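Local structure of glycoside hydrolase family 16 protein (Bacteroides ovatus, 7KR6) at residues I94-I99 with F236-G241; A69-V74 with I84-R89; E53-G58 with Q65-A70; W126-M131 with I147-E152. The protein probably hydrolyses internal glycosidic bonds of mixed-linkage beta-glucans as a family 16 endo-glucanase, and is held here with sugar units of an active-site-directed inhibitor in its cleft. The protein carries 1 engineered substitution. All blocks are in the same frame, centred on the assembly; numbering follows the deposited sequence.

Contact 1: residues I94-I99 with F236-G241; sequences IYSGRI and FNLAVG. With BGC (beta-D-glucopyranose), chain C.
Two antiparallel strands of the family 16 beta-sandwich pair here in the buried part of the chain, beside the sugar-binding cleft. Ile-99 and Phe-236 form the hydrogen-bonded pair, with Ile-99 N 3.0 Å from Phe-236 O and the reverse bond from Phe-236 N to Ile-99 O. Arg-98 and Asn-237 follow as a non-hydrogen-bonded pair, and Leu-238 N then reaches Gly-97 O. Beyond Gly-97 the backbones part, and a side chain takes over: Ser-96 OG, held anti to its own N (chi1 -167°), donates to Leu-238 O at 2.6 Å, in the carbonyl plane and on a lone pair. Farther along, Ile-94 CG2 meets Val-240 CG2 at 3.8 Å as the pair becomes purely apolar. On the cleft face the Arg-98 chain runs extended alongside Asn-237, CB to CB 3.8 Å, and carries its guanidinium to the glucose. There Arg-98 NH2 donates to BGC O6 at 3.1 Å, nearly straight (167°) and at the edge of the guanidinium, while NE makes a salt bridge with Glu-53 that helps fix the group's rotation. Asn-237 turns its amide away to Trp-130 and Tyr-67. On the other face, Ile-99 CD1 lies 4.1 Å from Phe-236 CD2. Strand 125-133 flanks strand 232-240, strands 66-67 and 80-90 pair with strand 93-107, and Ala-87 of strand 80-90 packs against Ser-96, Leu-238 and Val-240.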
loop_
_atom_site.group_PDB
_atom_site.type_symbol
_atom_site.label_atom_id
_atom_site.label_comp_id
_atom_site.label_asym_id
_atom_site.label_seq_id
_atom_site.Cartn_x
_atom_site.Cartn_y
_atom_site.Cartn_z
ATOM N N ILE A 94 18.279 -15.730 -12.262
ATOM C CA ILE A 94 18.218 -14.271 -12.483
ATOM C C ILE A 94 19.238 -13.556 -11.578
ATOM O O ILE A 94 19.366 -13.927 -10.426
ATOM C CB ILE A 94 16.776 -13.763 -12.306
ATOM C CG1 ILE A 94 15.880 -14.386 -13.395
ATOM C CG2 ILE A 94 16.726 -12.258 -12.395
ATOM C CD1 ILE A 94 14.431 -14.128 -13.151
ATOM N N TYR A 95 19.945 -12.609 -12.164
ATOM C CA TYR A 95 21.016 -11.818 -11.502
ATOM C C TYR A 95 20.752 -10.345 -11.715
ATOM O O TYR A 95 20.341 -9.952 -12.796
ATOM C CB TYR A 95 22.363 -12.179 -12.115
ATOM C CG TYR A 95 22.616 -13.659 -12.105
ATOM C CD1 TYR A 95 23.115 -14.274 -10.971
ATOM C CD2 TYR A 95 22.302 -14.446 -13.207
ATOM C CE1 TYR A 95 23.350 -15.632 -10.934
ATOM C CE2 TYR A 95 22.516 -15.816 -13.175
ATOM C CZ TYR A 95 23.061 -16.401 -12.041
ATOM O OH TYR A 95 23.272 -17.748 -11.954
ATOM N N SER A 96 21.076 -9.511 -10.734
ATOM C CA SER A 96 20.969 -8.058 -10.924
ATOM C C SER A 96 21.893 -7.377 -9.925
ATOM O O SER A 96 22.703 -8.077 -9.313
ATOM C CB SER A 96 19.524 -7.601 -10.769
ATOM O OG SER A 96 19.382 -6.279 -11.240
ATOM N N GLY A 97 21.814 -6.053 -9.876
ATOM C CA GLY A 97 22.719 -5.238 -9.057
ATOM C C GLY A 97 22.045 -4.315 -8.086
ATOM O O GLY A 97 20.896 -3.827 -8.322
ATOM N N ARG A 98 22.763 -4.080 -6.988
ATOM C CA ARG A 98 22.270 -3.255 -5.867
ATOM C C ARG A 98 23.499 -2.652 -5.193
ATOM O O ARG A 98 24.452 -3.425 -4.919
ATOM C CB ARG A 98 21.524 -4.124 -4.854
ATOM C CG ARG A 98 21.143 -3.414 -3.558
ATOM C CD ARG A 98 20.038 -4.122 -2.841
ATOM N NE ARG A 98 19.927 -3.764 -1.430
ATOM C CZ ARG A 98 18.883 -4.026 -0.679
ATOM N NH1 ARG A 98 17.798 -4.553 -1.197
ATOM N NH2 ARG A 98 18.906 -3.759 0.627
ATOM N N ILE A 99 23.461 -1.364 -4.908
ATOM C CA ILE A 99 24.546 -0.698 -4.137
ATOM C C ILE A 99 23.955 0.093 -2.984
ATOM O O ILE A 99 22.805 0.584 -3.046
ATOM C CB ILE A 99 25.389 0.198 -5.050
ATOM C CG1 ILE A 99 24.621 1.431 -5.504
ATOM C CG2 ILE A 99 25.977 -0.589 -6.195
ATOM C CD1 ILE A 99 25.391 2.402 -6.378
ATOM N N PHE A 236 20.487 2.131 -4.426
ATOM C CA PHE A 236 19.888 1.922 -5.779
ATOM C C PHE A 236 19.853 0.433 -6.055
ATOM O O PHE A 236 20.822 -0.285 -5.767
ATOM C CB PHE A 236 20.689 2.583 -6.902
ATOM C CG PHE A 236 20.799 4.088 -6.859
ATOM C CD1 PHE A 236 19.829 4.927 -7.370
ATOM C CD2 PHE A 236 21.950 4.657 -6.330
ATOM C CE1 PHE A 236 20.000 6.307 -7.363
ATOM C CE2 PHE A 236 22.088 6.030 -6.255
ATOM C CZ PHE A 236 21.121 6.856 -6.780
ATOM N N ASN A 237 18.780 -0.047 -6.679
ATOM C CA ASN A 237 18.743 -1.495 -7.032
ATOM C C ASN A 237 17.756 -1.705 -8.159
ATOM O O ASN A 237 16.870 -0.838 -8.374
ATOM C CB ASN A 237 18.335 -2.386 -5.864
ATOM C CG ASN A 237 16.890 -2.174 -5.485
ATOM O OD1 ASN A 237 16.510 -1.081 -5.015
ATOM N ND2 ASN A 237 16.028 -3.089 -5.930
ATOM N N LEU A 238 17.955 -2.804 -8.864
ATOM C CA LEU A 238 16.980 -3.286 -9.875
ATOM C C LEU A 238 16.595 -4.693 -9.433
ATOM O O LEU A 238 17.315 -5.677 -9.721
ATOM C CB LEU A 238 17.567 -3.192 -11.286
ATOM C CG LEU A 238 16.689 -3.752 -12.413
ATOM C CD1 LEU A 238 15.370 -3.005 -12.504
ATOM C CD2 LEU A 238 17.419 -3.567 -13.715
ATOM N N ALA A 239 15.462 -4.803 -8.733
ATOM C CA ALA A 239 14.939 -6.111 -8.310
ATOM C C ALA A 239 14.172 -6.691 -9.500
ATOM O O ALA A 239 13.772 -5.913 -10.394
ATOM C CB ALA A 239 14.080 -6.003 -7.075
ATOM N N VAL A 240 14.082 -8.019 -9.511
ATOM C CA VAL A 240 13.254 -8.770 -10.496
ATOM C C VAL A 240 12.256 -9.635 -9.731
ATOM O O VAL A 240 12.656 -10.549 -8.929
ATOM C CB VAL A 240 14.157 -9.610 -11.413
ATOM C CG1 VAL A 240 13.342 -10.260 -12.514
ATOM C CG2 VAL A 240 15.304 -8.793 -11.976
ATOM N N GLY A 241 10.954 -9.403 -9.969
ATOM C CA GLY A 241 9.915 -10.020 -9.145
ATOM C C GLY A 241 9.943 -9.537 -7.706
ATOM O O GLY A 241 10.706 -8.621 -7.401
HETATM C C2 BGC C . 12.139 -5.646 3.036
HETATM C C3 BGC C . 12.903 -6.014 4.334
HETATM C C4 BGC C . 14.384 -5.718 4.239
HETATM C C5 BGC C . 14.654 -4.261 3.812
HETATM C C6 BGC C . 16.104 -3.910 3.596
HETATM C C1 BGC C . 12.542 -4.233 2.712
HETATM O O2 BGC C . 10.755 -5.806 3.141
HETATM O O3 BGC C . 12.607 -7.397 4.556
HETATM O O4 BGC C . 15.003 -5.993 5.526
HETATM O O5 BGC C . 13.938 -4.032 2.557
HETATM O O6 BGC C . 16.687 -4.750 2.569
#

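Contact 2: residues A69-V74 with I84-R89; sequences AAHVSV and ILTAER
His-71 and Ser-73 bind strand 84-89 through their backbones, and this is the close-set part of the hairpin contact. Ser-73 and Ile-84 make the antiparallel hydrogen-bonded pair, with Ser-73 N 2.9 Å from Ile-84 O and the reverse bond running from Ile-84 N to Ser-73 O; Thr-86 N adds an almost straight bond (174°) to His-71 O. On the buried face, Leu-85 CD2 sits 4.0 Å from both methyls of Val-72, the two side chains lying side by side and pointing the same way. The opposite face is wetter and more polar. Ser-73 OG rests 3.6 Å from Ile-84 CB and is bonded to a water that donates to Ile-84 O and to Thr-86 OG1; that hydroxyl is also hydrogen-bonded to Asn-263. Past the last backbone bond, the imidazole of His-71 continues the contact alone. Its NE2 donates to Glu-88 OE1 at 2.8 Å, close to the ring plane and onto the anti lone pair, with ring and carboxylate planes 58° apart. The extended Glu-88 chain, CG anti to N (chi1 174°), meets the ring at about a right angle. ND1 is bonded to Asp-68, so two carboxylates grip the imidazole, which would probably favour its protonated form. Strand 80-90 meets segment 69-74 and then strand 93-107 along one edge, and strand 261-271 along the other, with Leu-85 packed on Phe-236 and Met-264.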
loop_
_atom_site.group_PDB
_atom_site.type_symbol
_atom_site.label_atom_id
_atom_site.label_comp_id
_atom_site.label_asym_id
_atom_site.label_seq_id
_atom_site.Cartn_x
_atom_site.Cartn_y
_atom_site.Cartn_z
ATOM N N ALA A 69 28.226 -8.657 -7.712
ATOM C CA ALA A 69 29.055 -7.495 -8.058
ATOM C C ALA A 69 29.155 -7.369 -9.580
ATOM O O ALA A 69 29.346 -6.253 -10.067
ATOM C CB ALA A 69 30.401 -7.618 -7.388
ATOM N N ALA A 70 29.097 -8.478 -10.317
ATOM C CA ALA A 70 29.269 -8.438 -11.785
ATOM C C ALA A 70 28.127 -7.660 -12.447
ATOM O O ALA A 70 28.286 -7.262 -13.620
ATOM C CB ALA A 70 29.347 -9.838 -12.341
ATOM N N HIS A 71 26.985 -7.501 -11.766
ATOM C CA HIS A 71 25.818 -6.841 -12.387
ATOM C C HIS A 71 25.743 -5.377 -11.974
ATOM O O HIS A 71 24.667 -4.750 -12.152
ATOM C CB HIS A 71 24.584 -7.698 -12.116
ATOM C CG HIS A 71 24.609 -8.931 -12.955
ATOM N ND1 HIS A 71 25.329 -10.079 -12.585
ATOM C CD2 HIS A 71 24.045 -9.211 -14.153
ATOM C CE1 HIS A 71 25.185 -11.015 -13.521
ATOM N NE2 HIS A 71 24.413 -10.507 -14.489
ATOM N N VAL A 72 26.810 -4.855 -11.384
ATOM C CA VAL A 72 26.994 -3.407 -11.144
ATOM C C VAL A 72 28.218 -2.994 -11.958
ATOM O O VAL A 72 29.299 -3.628 -11.787
ATOM C CB VAL A 72 27.177 -3.090 -9.652
ATOM C CG1 VAL A 72 27.285 -1.594 -9.458
ATOM C CG2 VAL A 72 26.045 -3.673 -8.803
ATOM N N SER A 73 28.072 -1.937 -12.754
ATOM C CA SER A 73 29.213 -1.396 -13.520
ATOM C C SER A 73 29.072 0.106 -13.709
ATOM O O SER A 73 27.962 0.680 -13.508
ATOM C CB SER A 73 29.392 -2.142 -14.820
ATOM O OG SER A 73 28.374 -1.807 -15.734
ATOM N N VAL A 74 30.178 0.762 -14.066
ATOM C CA VAL A 74 30.168 2.165 -14.528
ATOM C C VAL A 74 30.604 2.176 -15.996
ATOM O O VAL A 74 31.635 1.522 -16.313
ATOM C CB VAL A 74 31.028 3.078 -13.626
ATOM C CG1 VAL A 74 31.217 4.436 -14.262
ATOM C CG2 VAL A 74 30.381 3.236 -12.254
ATOM N N ILE A 84 25.541 1.573 -13.973
ATOM C CA ILE A 84 24.679 0.599 -14.701
ATOM C C ILE A 84 24.366 -0.555 -13.773
ATOM O O ILE A 84 25.261 -1.302 -13.334
ATOM C CB ILE A 84 25.331 0.116 -16.007
ATOM C CG1 ILE A 84 25.832 1.275 -16.857
ATOM C CG2 ILE A 84 24.375 -0.765 -16.789
ATOM C CD1 ILE A 84 26.683 0.823 -18.021
ATOM N N LEU A 85 23.084 -0.717 -13.443
ATOM C CA LEU A 85 22.601 -1.955 -12.820
ATOM C C LEU A 85 21.958 -2.821 -13.910
ATOM O O LEU A 85 20.962 -2.364 -14.545
ATOM C CB LEU A 85 21.591 -1.631 -11.721
ATOM C CG LEU A 85 22.048 -0.579 -10.714
ATOM C CD1 LEU A 85 20.941 -0.247 -9.737
ATOM C CD2 LEU A 85 23.310 -1.015 -9.964
ATOM N N THR A 86 22.475 -4.027 -14.062
ATOM C CA THR A 86 22.047 -4.943 -15.152
ATOM C C THR A 86 21.329 -6.148 -14.589
ATOM O O THR A 86 21.890 -6.909 -13.813
ATOM C CB THR A 86 23.251 -5.416 -15.970
ATOM O OG1 THR A 86 23.887 -4.238 -16.476
ATOM C CG2 THR A 86 22.784 -6.352 -17.074
ATOM N N ALA A 87 20.079 -6.338 -15.010
ATOM C CA ALA A 87 19.304 -7.549 -14.706
ATOM C C ALA A 87 19.441 -8.508 -15.897
ATOM O O ALA A 87 19.370 -8.050 -17.035
ATOM C CB ALA A 87 17.873 -7.202 -14.456
ATOM N N GLU A 88 19.730 -9.751 -15.602
ATOM C CA GLU A 88 20.061 -10.777 -16.619
ATOM C C GLU A 88 19.404 -12.092 -16.244
ATOM O O GLU A 88 19.435 -12.481 -15.071
ATOM C CB GLU A 88 21.570 -10.998 -16.650
ATOM C CG GLU A 88 21.961 -12.135 -17.575
ATOM C CD GLU A 88 23.461 -12.237 -17.795
ATOM O OE1 GLU A 88 24.237 -11.670 -16.982
ATOM O OE2 GLU A 88 23.846 -12.879 -18.771
ATOM N N ARG A 89 18.871 -12.810 -17.242
ATOM C CA ARG A 89 18.351 -14.160 -17.020
ATOM C C ARG A 89 19.193 -15.176 -17.803
ATOM O O ARG A 89 19.458 -14.952 -18.988
ATOM C CB ARG A 89 16.896 -14.242 -17.467
ATOM C CG ARG A 89 16.281 -15.589 -17.147
ATOM C CD ARG A 89 14.792 -15.573 -17.379
ATOM N NE ARG A 89 14.176 -16.881 -17.309
ATOM C CZ ARG A 89 12.871 -17.100 -17.384
ATOM N NH1 ARG A 89 12.038 -16.085 -17.598
ATOM N NH2 ARG A 89 12.405 -18.330 -17.262
HETATM O O HOH W 1 26.131 -3.436 -14.894
#

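Contact 3: residues E53-G58 with Q65-A70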
loop_
_atom_site.group_PDB
_atom_site.type_symbol
_atom_site.label_atom_id
_atom_site.label_comp_id
_atom_site.label_asym_id
_atom_site.label_seq_id
_atom_site.Cartn_x
_atom_site.Cartn_y
_atom_site.Cartn_z
ATOM N N GLU A 53 26.342 -5.087 -3.420
ATOM C CA GLU A 53 25.744 -6.107 -2.548
ATOM C C GLU A 53 25.737 -7.437 -3.273
ATOM O O GLU A 53 25.584 -7.467 -4.536
ATOM C CB GLU A 53 24.338 -5.716 -2.049
ATOM C CG GLU A 53 24.370 -4.476 -1.196
ATOM C CD GLU A 53 23.046 -4.175 -0.505
ATOM O OE1 GLU A 53 22.408 -5.135 -0.080
ATOM O OE2 GLU A 53 22.660 -3.002 -0.444
ATOM N N THR A 54 25.864 -8.490 -2.472
ATOM C CA THR A 54 25.821 -9.910 -2.894
ATOM C C THR A 54 24.799 -10.648 -2.051
ATOM O O THR A 54 24.953 -10.698 -0.817
ATOM C CB THR A 54 27.173 -10.628 -2.753
ATOM O OG1 THR A 54 28.110 -9.900 -3.538
ATOM C CG2 THR A 54 27.065 -12.062 -3.228
ATOM N N HIS A 55 23.750 -11.171 -2.671
ATOM C CA HIS A 55 22.701 -11.893 -1.931
ATOM C C HIS A 55 22.116 -12.977 -2.835
ATOM O O HIS A 55 22.082 -12.772 -4.061
ATOM C CB HIS A 55 21.543 -10.970 -1.488
ATOM C CG HIS A 55 21.935 -9.770 -0.694
ATOM N ND1 HIS A 55 22.223 -9.838 0.662
ATOM C CD2 HIS A 55 22.062 -8.467 -1.051
ATOM C CE1 HIS A 55 22.503 -8.622 1.104
ATOM N NE2 HIS A 55 22.395 -7.751 0.074
ATOM N N GLU A 56 21.647 -14.039 -2.214
ATOM C CA GLU A 56 20.998 -15.188 -2.879
ATOM C C GLU A 56 19.605 -14.743 -3.323
ATOM O O GLU A 56 19.034 -13.788 -2.780
ATOM C CB GLU A 56 20.876 -16.374 -1.911
ATOM C CG GLU A 56 22.180 -17.128 -1.699
ATOM C CD GLU A 56 22.790 -17.678 -2.980
ATOM O OE1 GLU A 56 22.158 -18.562 -3.593
ATOM O OE2 GLU A 56 23.849 -17.173 -3.407
ATOM N N PRO A 57 18.982 -15.447 -4.287
ATOM C CA PRO A 57 17.581 -15.193 -4.628
ATOM C C PRO A 57 16.660 -15.335 -3.407
ATOM O O PRO A 57 16.900 -16.157 -2.526
ATOM C CB PRO A 57 17.295 -16.242 -5.729
ATOM C CG PRO A 57 18.637 -16.619 -6.271
ATOM C CD PRO A 57 19.584 -16.524 -5.094
ATOM N N GLY A 58 15.629 -14.488 -3.315
ATOM C CA GLY A 58 14.633 -14.583 -2.234
ATOM C C GLY A 58 15.094 -13.995 -0.912
ATOM O O GLY A 58 14.383 -14.183 0.057
ATOM N N GLN A 65 15.722 -12.315 -8.155
ATOM C CA GLN A 65 17.132 -12.122 -8.572
ATOM C C GLN A 65 18.069 -12.465 -7.420
ATOM O O GLN A 65 17.744 -12.202 -6.251
ATOM C CB GLN A 65 17.434 -10.696 -9.017
ATOM C CG GLN A 65 17.660 -9.701 -7.877
ATOM C CD GLN A 65 16.449 -9.446 -7.018
ATOM O OE1 GLN A 65 15.308 -9.556 -7.483
ATOM N NE2 GLN A 65 16.708 -9.053 -5.780
ATOM N N ALA A 66 19.239 -12.964 -7.791
ATOM C CA ALA A 66 20.442 -12.870 -6.944
ATOM C C ALA A 66 21.081 -11.518 -7.227
ATOM O O ALA A 66 21.126 -11.070 -8.375
ATOM C CB ALA A 66 21.361 -14.003 -7.284
ATOM N N TYR A 67 21.621 -10.874 -6.211
ATOM C CA TYR A 67 22.459 -9.689 -6.453
ATOM C C TYR A 67 23.931 -10.121 -6.493
ATOM O O TYR A 67 24.326 -10.951 -5.610
ATOM C CB TYR A 67 22.222 -8.657 -5.357
ATOM C CG TYR A 67 20.895 -7.918 -5.450
ATOM C CD1 TYR A 67 20.587 -7.195 -6.589
ATOM C CD2 TYR A 67 19.997 -7.899 -4.397
ATOM C CE1 TYR A 67 19.413 -6.454 -6.684
ATOM C CE2 TYR A 67 18.834 -7.151 -4.472
ATOM C CZ TYR A 67 18.550 -6.421 -5.614
ATOM O OH TYR A 67 17.384 -5.684 -5.696
ATOM N N ASP A 68 24.695 -9.554 -7.384
ATOM C CA ASP A 68 26.161 -9.808 -7.390
ATOM C C ASP A 68 26.922 -8.639 -7.967
ATOM O O ASP A 68 26.347 -7.710 -8.562
ATOM C CB ASP A 68 26.516 -11.158 -7.988
ATOM C CG ASP A 68 26.281 -11.280 -9.469
ATOM O OD1 ASP A 68 26.386 -10.266 -10.175
ATOM O OD2 ASP A 68 26.049 -12.418 -9.900
ATOM N N ALA A 69 28.226 -8.657 -7.712
ATOM C CA ALA A 69 29.055 -7.495 -8.058
ATOM C C ALA A 69 29.155 -7.369 -9.580
ATOM O O ALA A 69 29.346 -6.253 -10.067
ATOM C CB ALA A 69 30.401 -7.618 -7.388
ATOM N N ALA A 70 29.097 -8.478 -10.317
ATOM C CA ALA A 70 29.269 -8.438 -11.785
ATOM C C ALA A 70 28.127 -7.660 -12.447
ATOM O O ALA A 70 28.286 -7.262 -13.620
ATOM C CB ALA A 70 29.347 -9.838 -12.341
HETATM O O HOH W 2 24.911 -6.052 -6.777
HETATM O O HOH W 3 29.194 -10.717 -5.887
HETATM O O HOH W 4 18.492 -11.277 -3.707
#
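His-55 and Tyr-67 face each other in a single antiparallel bridge, with His-55 N 3.0 Å from Tyr-67 O and Tyr-67 N 2.9 Å from His-55 O, the latter bond clearly bent (137°). Their side chains leave on the same side and cross obliquely, His-55 CD2 lying 4.0 Å from Tyr-67 CD2 with the tyrosine carbon near the plane of the imidazole, at its edge. One end of the bridge is closed by apolar packing, Pro-57 CD against Ala-66 CB at 3.8 Å. Water fills in where the two backbones separate: one joins Thr-54 OG1 to Ala-69 N, and another lies between Glu-56 O and Gln-65 O. In the second shell, His-55 NE2 donates to Glu-53 OE1 at 2.6 Å, in the ring plane and onto the anti lone pair, which holds the ring against rotation while Trp-59 stacks on it. The Tyr-67 ring, its hydroxyl tied to Asn-237, carries Gln-65 CG over one face, 3.9 Å above its plane. Gln-65, bent back by its torsions (chi1 80°, chi2 -65°), gives OE1 to Val-240 N. The arrangement is an irregular antiparallel loop with a single beta bridge, at the rim of the glycan cleft of the family 16 fold: its histidine stacks on Trp-59 and its glutamate holds Arg-98, both residues of the sugar pocket.

Contact 4: residues W126-M131 with I147-E152. Engineered in segment 147-152: Ala-149 (natural residue Glu). With G2F (2-deoxy-2-fluoro-alpha-D-glucopyranose), chain B.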
loop_
_atom_site.group_PDB
_atom_site.type_symbol
_atom_site.label_atom_id
_atom_site.label_comp_id
_atom_site.label_asym_id
_atom_site.label_seq_id
_atom_site.Cartn_x
_atom_site.Cartn_y
_atom_site.Cartn_z
ATOM N N TRP A 126 11.553 -4.196 -10.921
ATOM C CA TRP A 126 11.271 -3.367 -9.739
ATOM C C TRP A 126 12.499 -2.540 -9.403
ATOM O O TRP A 126 13.257 -2.853 -8.447
ATOM C CB TRP A 126 10.825 -4.302 -8.618
ATOM C CG TRP A 126 10.521 -3.668 -7.307
ATOM C CD1 TRP A 126 10.322 -2.349 -7.004
ATOM C CD2 TRP A 126 10.338 -4.396 -6.086
ATOM N NE1 TRP A 126 10.068 -2.206 -5.662
ATOM C CE2 TRP A 126 10.084 -3.446 -5.080
ATOM C CE3 TRP A 126 10.451 -5.749 -5.734
ATOM C CZ2 TRP A 126 9.895 -3.816 -3.755
ATOM C CZ3 TRP A 126 10.250 -6.115 -4.425
ATOM C CH2 TRP A 126 9.972 -5.162 -3.459
ATOM N N PRO A 127 12.715 -1.452 -10.150
ATOM C CA PRO A 127 13.783 -0.494 -9.816
ATOM C C PRO A 127 13.388 0.377 -8.634
ATOM O O PRO A 127 12.195 0.687 -8.481
ATOM C CB PRO A 127 13.833 0.420 -11.025
ATOM C CG PRO A 127 12.406 0.352 -11.609
ATOM C CD PRO A 127 11.987 -1.082 -11.380
ATOM N N ALA A 128 14.385 0.815 -7.856
ATOM C CA ALA A 128 14.117 1.716 -6.717
ATOM C C ALA A 128 15.345 2.599 -6.426
ATOM O O ALA A 128 16.517 2.214 -6.717
ATOM C CB ALA A 128 13.691 0.921 -5.510
ATOM N N PHE A 129 15.045 3.771 -5.916
ATOM C CA PHE A 129 15.990 4.773 -5.397
ATOM C C PHE A 129 15.504 5.076 -3.991
ATOM O O PHE A 129 14.356 5.566 -3.861
ATOM C CB PHE A 129 15.954 5.991 -6.323
ATOM C CG PHE A 129 16.649 7.234 -5.823
ATOM C CD1 PHE A 129 17.815 7.167 -5.053
ATOM C CD2 PHE A 129 16.143 8.475 -6.138
ATOM C CE1 PHE A 129 18.438 8.335 -4.641
ATOM C CE2 PHE A 129 16.771 9.648 -5.746
ATOM C CZ PHE A 129 17.925 9.563 -4.986
ATOM N N TRP A 130 16.321 4.794 -2.986
ATOM C CA TRP A 130 15.813 4.797 -1.604
ATOM C C TRP A 130 16.937 5.016 -0.591
ATOM O O TRP A 130 18.072 5.193 -0.982
ATOM C CB TRP A 130 15.037 3.503 -1.391
ATOM C CG TRP A 130 15.734 2.210 -1.671
ATOM C CD1 TRP A 130 16.151 1.718 -2.874
ATOM C CD2 TRP A 130 15.880 1.132 -0.741
ATOM N NE1 TRP A 130 16.600 0.438 -2.732
ATOM C CE2 TRP A 130 16.448 0.058 -1.438
ATOM C CE3 TRP A 130 15.591 0.974 0.620
ATOM C CZ2 TRP A 130 16.668 -1.172 -0.835
ATOM C CZ3 TRP A 130 15.832 -0.238 1.205
ATOM C CH2 TRP A 130 16.365 -1.290 0.495
ATOM N N MET A 131 16.551 5.093 0.677
ATOM C CA MET A 131 17.477 5.466 1.762
ATOM C C MET A 131 17.120 4.649 2.991
ATOM O O MET A 131 15.917 4.344 3.189
ATOM C CB MET A 131 17.371 6.963 2.063
ATOM C CG MET A 131 17.798 7.848 0.940
ATOM S SD MET A 131 17.276 9.556 1.173
ATOM C CE MET A 131 17.691 9.978 2.873
ATOM N N ILE A 147 12.134 6.658 -2.169
ATOM C CA ILE A 147 11.927 7.939 -2.880
ATOM C C ILE A 147 11.103 7.634 -4.143
ATOM O O ILE A 147 10.091 8.298 -4.406
ATOM C CB ILE A 147 13.247 8.642 -3.227
ATOM C CG1 ILE A 147 14.029 9.031 -1.973
ATOM C CG2 ILE A 147 12.984 9.850 -4.104
ATOM C CD1 ILE A 147 15.431 9.459 -2.250
ATOM N N MET A 148 11.547 6.631 -4.867
ATOM C CA MET A 148 10.837 6.204 -6.091
ATOM C C MET A 148 11.007 4.702 -6.219
ATOM O O MET A 148 12.093 4.182 -6.031
ATOM C CB MET A 148 11.436 6.927 -7.303
ATOM C CG MET A 148 10.973 6.455 -8.703
ATOM S SD MET A 148 11.724 4.930 -9.306
ATOM C CE MET A 148 13.403 5.455 -9.658
ATOM N N ALA A 149 9.919 4.040 -6.586
ATOM C CA ALA A 149 9.922 2.673 -7.098
ATOM C C ALA A 149 8.917 2.619 -8.234
ATOM O O ALA A 149 7.905 3.321 -8.178
ATOM C CB ALA A 149 9.565 1.700 -6.033
ATOM N N MET A 150 9.227 1.824 -9.241
ATOM C CA MET A 150 8.212 1.488 -10.285
ATOM C C MET A 150 8.110 -0.023 -10.357
ATOM O O MET A 150 8.958 -0.756 -9.814
ATOM C CB MET A 150 8.596 2.082 -11.637
ATOM C CG MET A 150 8.667 3.577 -11.584
ATOM S SD MET A 150 8.763 4.410 -13.166
ATOM C CE MET A 150 7.029 4.375 -13.626
ATOM N N GLY A 151 7.053 -0.508 -11.001
ATOM C CA GLY A 151 6.902 -1.964 -11.182
ATOM C C GLY A 151 5.752 -2.542 -10.374
ATOM O O GLY A 151 5.600 -3.779 -10.364
ATOM N N GLU A 152 4.981 -1.746 -9.628
ATOM C CA GLU A 152 3.970 -2.302 -8.687
ATOM C C GLU A 152 2.903 -3.110 -9.437
ATOM O O GLU A 152 2.552 -2.720 -10.573
ATOM C CB GLU A 152 3.328 -1.178 -7.880
ATOM C CG GLU A 152 2.635 -1.642 -6.608
ATOM C CD GLU A 152 1.146 -1.919 -6.773
ATOM O OE1 GLU A 152 0.620 -2.757 -6.062
ATOM O OE2 GLU A 152 0.540 -1.353 -7.695
HETATM C C1 G2F B . 11.419 -0.209 0.914
HETATM C C2 G2F B . 11.163 -1.610 1.354
HETATM C C3 G2F B . 12.311 -2.529 0.991
HETATM C C4 G2F B . 12.490 -2.476 -0.506
HETATM C C5 G2F B . 12.821 -0.993 -0.864
HETATM C C6 G2F B . 13.137 -0.694 -2.310
HETATM O O3 G2F B . 12.051 -3.848 1.456
HETATM O O4 G2F B . 13.565 -3.413 -0.866
HETATM O O5 G2F B . 11.764 -0.093 -0.475
HETATM O O6 G2F B . 12.084 -1.257 -3.179
HETATM F F2 G2F B . 10.837 -1.598 2.744
#
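This beta hairpin, strands 125-133 and 144-150, belongs to the concave, sugar-binding sheet of the family 16 jelly-roll, and it contains a classic beta bulge. Ile-147 and Met-148 both face Phe-129: Met-148 N bonds to Phe-129 O, and Ile-147 N reaches the same oxygen weakly, at a bent 128°. Regular antiparallel pairing resumes with Phe-129 N to Met-148 O at 3.0 Å and Met-150 N to Pro-127 O. The bulge brings Ile-147 CD1 over one face of the Phe-129 ring, 3.8 Å from its centroid in a CH-pi contact; the same methyl lies 3.9 Å from Met-131 SD. This apolar side continues into the core, where Phe-129 meets Phe-236 and Tyr-199. On the cleft side Ala-128 pairs with Ala-149, an engineered residue that replaces the natural glutamate, their CB atoms 4.2 Å apart. Ala-149 CB lies at the edge of the Trp-126 indole, close to its plane. Trp-130, its CG between backbone N and carbonyl carbon (chi1 55°), raises its indole as a platform beneath the fluoroglucose, and NE1 is fixed by Asn-237. Trp-126 NE1 and Ala-128 CB border the sugar's O6. Against the Trp-130 platform the sugar lays its exocyclic carbon, G2F C6 standing 3.4 Å above the indole plane, over its centre, and 3.5 Å from CE2.

How the contacts relate
Contacts 1 and 4 are buried and adjacent: strands 232-240 and 125-133 are neighbours, joined by backbone bonds such as Trp-126 N to Ala-239 O, and both reach the sugars, one through a charged guanidinium and the other through an aromatic platform. Contacts 2 and 3 lie farther out, share Ala-69 and Ala-70, and add water bridges and histidine-carboxylate bonds to their backbone pairing. Each meets contact 1 by a different route, Glu-88 N to Tyr-95 O for contact 2 and Ala-66 N to Ile-94 O for contact 3. Contact 4 has no touch with either, their centres lying about 17 Å from its own.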